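Local coordinates for phosphoribulokinase 1 (Rhodobacter sphaeroides, PDB 1A7J), which catalyses the ATP-dependent phosphorylation of D-ribulose 5-phosphate to D-ribulose 1,5-bisphosphate in the Calvin cycle, at residues A[33-39]-A[125-131]. Residues are numbered along the deposited sequence; the frame is centred on the assembly and turned at random.
Sequences GVKAVSI and SHLLFYE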
loop_
_atom_site.group_PDB
_atom_site.type_symbol
_atom_site.label_atom_id
_atom_site.label_comp_id
_atom_site.label_asym_id
_atom_site.label_seq_id
_atom_site.Cartn_x
_atom_site.Cartn_y
_atom_site.Cartn_z
ATOM N N GLY A 33 5.400 17.192 14.030
ATOM C CA GLY A 33 4.276 18.098 14.227
ATOM C C GLY A 33 3.284 18.142 13.073
ATOM O O GLY A 33 2.377 18.976 13.051
ATOM N N VAL A 34 3.439 17.217 12.133
ATOM C CA VAL A 34 2.568 17.105 10.967
ATOM C C VAL A 34 1.194 16.568 11.365
ATOM O O VAL A 34 1.054 15.379 11.675
ATOM C CB VAL A 34 3.207 16.157 9.915
ATOM C CG1 VAL A 34 2.265 15.902 8.767
ATOM C CG2 VAL A 34 4.511 16.759 9.417
ATOM N N LYS A 35 0.204 17.459 11.423
ATOM C CA LYS A 35 -1.189 17.049 11.613
ATOM C C LYS A 35 -1.696 16.374 10.342
ATOM O O LYS A 35 -1.720 16.999 9.278
ATOM C CB LYS A 35 -2.067 18.257 11.956
ATOM C CG LYS A 35 -3.517 17.915 12.313
ATOM C CD LYS A 35 -3.620 16.714 13.265
ATOM C CE LYS A 35 -5.069 16.245 13.475
ATOM N NZ LYS A 35 -5.167 14.796 13.904
ATOM N N ALA A 36 -2.079 15.097 10.455
ATOM C CA ALA A 36 -2.353 14.263 9.283
ATOM C C ALA A 36 -3.708 13.567 9.284
ATOM O O ALA A 36 -4.049 12.837 10.214
ATOM C CB ALA A 36 -1.250 13.233 9.118
ATOM N N VAL A 37 -4.435 13.732 8.187
ATOM C CA VAL A 37 -5.592 12.889 7.931
ATOM C C VAL A 37 -5.180 11.681 7.103
ATOM O O VAL A 37 -4.188 11.725 6.398
ATOM C CB VAL A 37 -6.708 13.647 7.179
ATOM C CG1 VAL A 37 -7.151 14.856 7.975
ATOM C CG2 VAL A 37 -6.236 14.060 5.806
ATOM N N SER A 38 -5.941 10.603 7.171
ATOM C CA SER A 38 -5.527 9.399 6.487
ATOM C C SER A 38 -6.689 8.643 5.867
ATOM O O SER A 38 -7.850 8.951 6.132
ATOM C CB SER A 38 -4.755 8.499 7.453
ATOM O OG SER A 38 -5.601 7.941 8.443
ATOM N N ILE A 39 -6.353 7.825 4.873
ATOM C CA ILE A 39 -7.275 6.947 4.176
ATOM C C ILE A 39 -6.699 5.530 4.236
ATOM O O ILE A 39 -5.508 5.335 3.977
ATOM C CB ILE A 39 -7.414 7.371 2.700
ATOM C CG1 ILE A 39 -8.169 8.702 2.587
ATOM C CG2 ILE A 39 -8.138 6.306 1.903
ATOM C CD1 ILE A 39 -8.330 9.173 1.147
ATOM N N SER A 125 -5.322 20.225 8.309
ATOM C CA SER A 125 -4.378 19.159 7.983
ATOM C C SER A 125 -3.187 19.628 7.141
ATOM O O SER A 125 -3.327 20.452 6.242
ATOM C CB SER A 125 -5.107 18.022 7.261
ATOM O OG SER A 125 -6.263 17.638 7.980
ATOM N N HIS A 126 -2.009 19.123 7.489
ATOM C CA HIS A 126 -0.766 19.430 6.791
ATOM C C HIS A 126 -0.621 18.550 5.543
ATOM O O HIS A 126 0.025 18.941 4.573
ATOM C CB HIS A 126 0.441 19.189 7.741
ATOM C CG HIS A 126 0.827 20.382 8.600
ATOM N ND1 HIS A 126 0.457 20.492 9.937
ATOM C CD2 HIS A 126 1.447 21.558 8.283
ATOM C CE1 HIS A 126 0.804 21.696 10.393
ATOM N NE2 HIS A 126 1.407 22.365 9.411
ATOM N N LEU A 127 -1.097 17.311 5.640
ATOM C CA LEU A 127 -1.102 16.389 4.510
ATOM C C LEU A 127 -2.131 15.294 4.671
ATOM O O LEU A 127 -2.659 15.077 5.764
ATOM C CB LEU A 127 0.264 15.756 4.320
ATOM C CG LEU A 127 0.889 15.127 5.555
ATOM C CD1 LEU A 127 0.611 13.637 5.607
ATOM C CD2 LEU A 127 2.377 15.390 5.507
ATOM N N LEU A 128 -2.505 14.690 3.551
ATOM C CA LEU A 128 -3.296 13.466 3.574
ATOM C C LEU A 128 -2.324 12.307 3.430
ATOM O O LEU A 128 -1.232 12.481 2.903
ATOM C CB LEU A 128 -4.324 13.462 2.420
ATOM C CG LEU A 128 -5.011 12.188 1.882
ATOM C CD1 LEU A 128 -5.843 11.495 2.953
ATOM C CD2 LEU A 128 -5.898 12.559 0.718
ATOM N N PHE A 129 -2.682 11.174 4.025
ATOM C CA PHE A 129 -1.891 9.958 3.941
ATOM C C PHE A 129 -2.780 8.826 3.479
ATOM O O PHE A 129 -3.803 8.563 4.089
ATOM C CB PHE A 129 -1.332 9.606 5.307
ATOM C CG PHE A 129 -0.521 8.344 5.326
ATOM C CD1 PHE A 129 0.703 8.288 4.662
ATOM C CD2 PHE A 129 -0.945 7.239 6.060
ATOM C CE1 PHE A 129 1.503 7.150 4.727
ATOM C CE2 PHE A 129 -0.159 6.100 6.134
ATOM C CZ PHE A 129 1.070 6.052 5.467
ATOM N N TYR A 130 -2.347 8.104 2.456
ATOM C CA TYR A 130 -3.087 6.948 1.963
ATOM C C TYR A 130 -2.206 5.691 2.087
ATOM O O TYR A 130 -1.010 5.744 1.805
ATOM C CB TYR A 130 -3.462 7.187 0.499
ATOM C CG TYR A 130 -4.057 5.997 -0.190
ATOM C CD1 TYR A 130 -3.248 5.033 -0.782
ATOM C CD2 TYR A 130 -5.434 5.810 -0.227
ATOM C CE1 TYR A 130 -3.785 3.911 -1.380
ATOM C CE2 TYR A 130 -5.997 4.679 -0.830
ATOM C CZ TYR A 130 -5.159 3.742 -1.403
ATOM O OH TYR A 130 -5.692 2.642 -2.037
ATOM N N GLU A 131 -2.779 4.586 2.566
ATOM C CA GLU A 131 -2.136 3.265 2.486
ATOM C C GLU A 131 -3.074 2.227 1.826
ATOM O O GLU A 131 -4.182 1.968 2.331
ATOM C CB GLU A 131 -1.723 2.790 3.895
ATOM C CG GLU A 131 -1.006 1.412 3.947
ATOM C CD GLU A 131 -0.489 1.023 5.341
ATOM O OE1 GLU A 131 -1.107 1.438 6.350
ATOM O OE2 GLU A 131 0.531 0.293 5.423
#
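Start at S125: its OG sits 2.9 Å from V37 CG1, a contact shorter than a relaxed van der Waals approach. H126 makes the first backbone tie, its N donating to K35 O at 2.8 Å, while its ring nitrogen ND1 takes a weak hydrogen bond from K35 N at 3.4 Å. L127 O then receives V37 N (3.3 Å), and the L127 side chain reaches V34, CD2 to CG1 at 3.3 Å, on the face that helix 21-32 covers through F29. The two strands run parallel, the short axes of 36-39 and 127-131 crossing at -28°. Strand 36-40 is the edge of the central sheet of this P-loop kinase and 127-132 is next in; beyond it lies strand 7-11, which leads into the predicted ATP-binding loop. L128 turns to the other face, its CD1 touching V37 CG2 (3.9 Å) and I39 CG1 (3.7 Å), a small apolar cluster closed over by F84 and Y87 of helix 77-90 and by F121. F129 is held at both ends: its N donates to V37 O (2.9 Å) and its O accepts from I39 N (2.8 Å), with S38 CA also close to that oxygen (3.1 Å). F129 lies on the same face as L127, and its ring meets that of F25. Y130 shares the L128 face, its CD2 lying 3.5 Å from I39 CG2. Last comes E131, whose N bonds I39 O at 3.2 Å; its carboxylate oxygen OE2 makes a weak hydrogen bond to S19 of the predicted ATP site, and D42 of the catalytic site lies nearby.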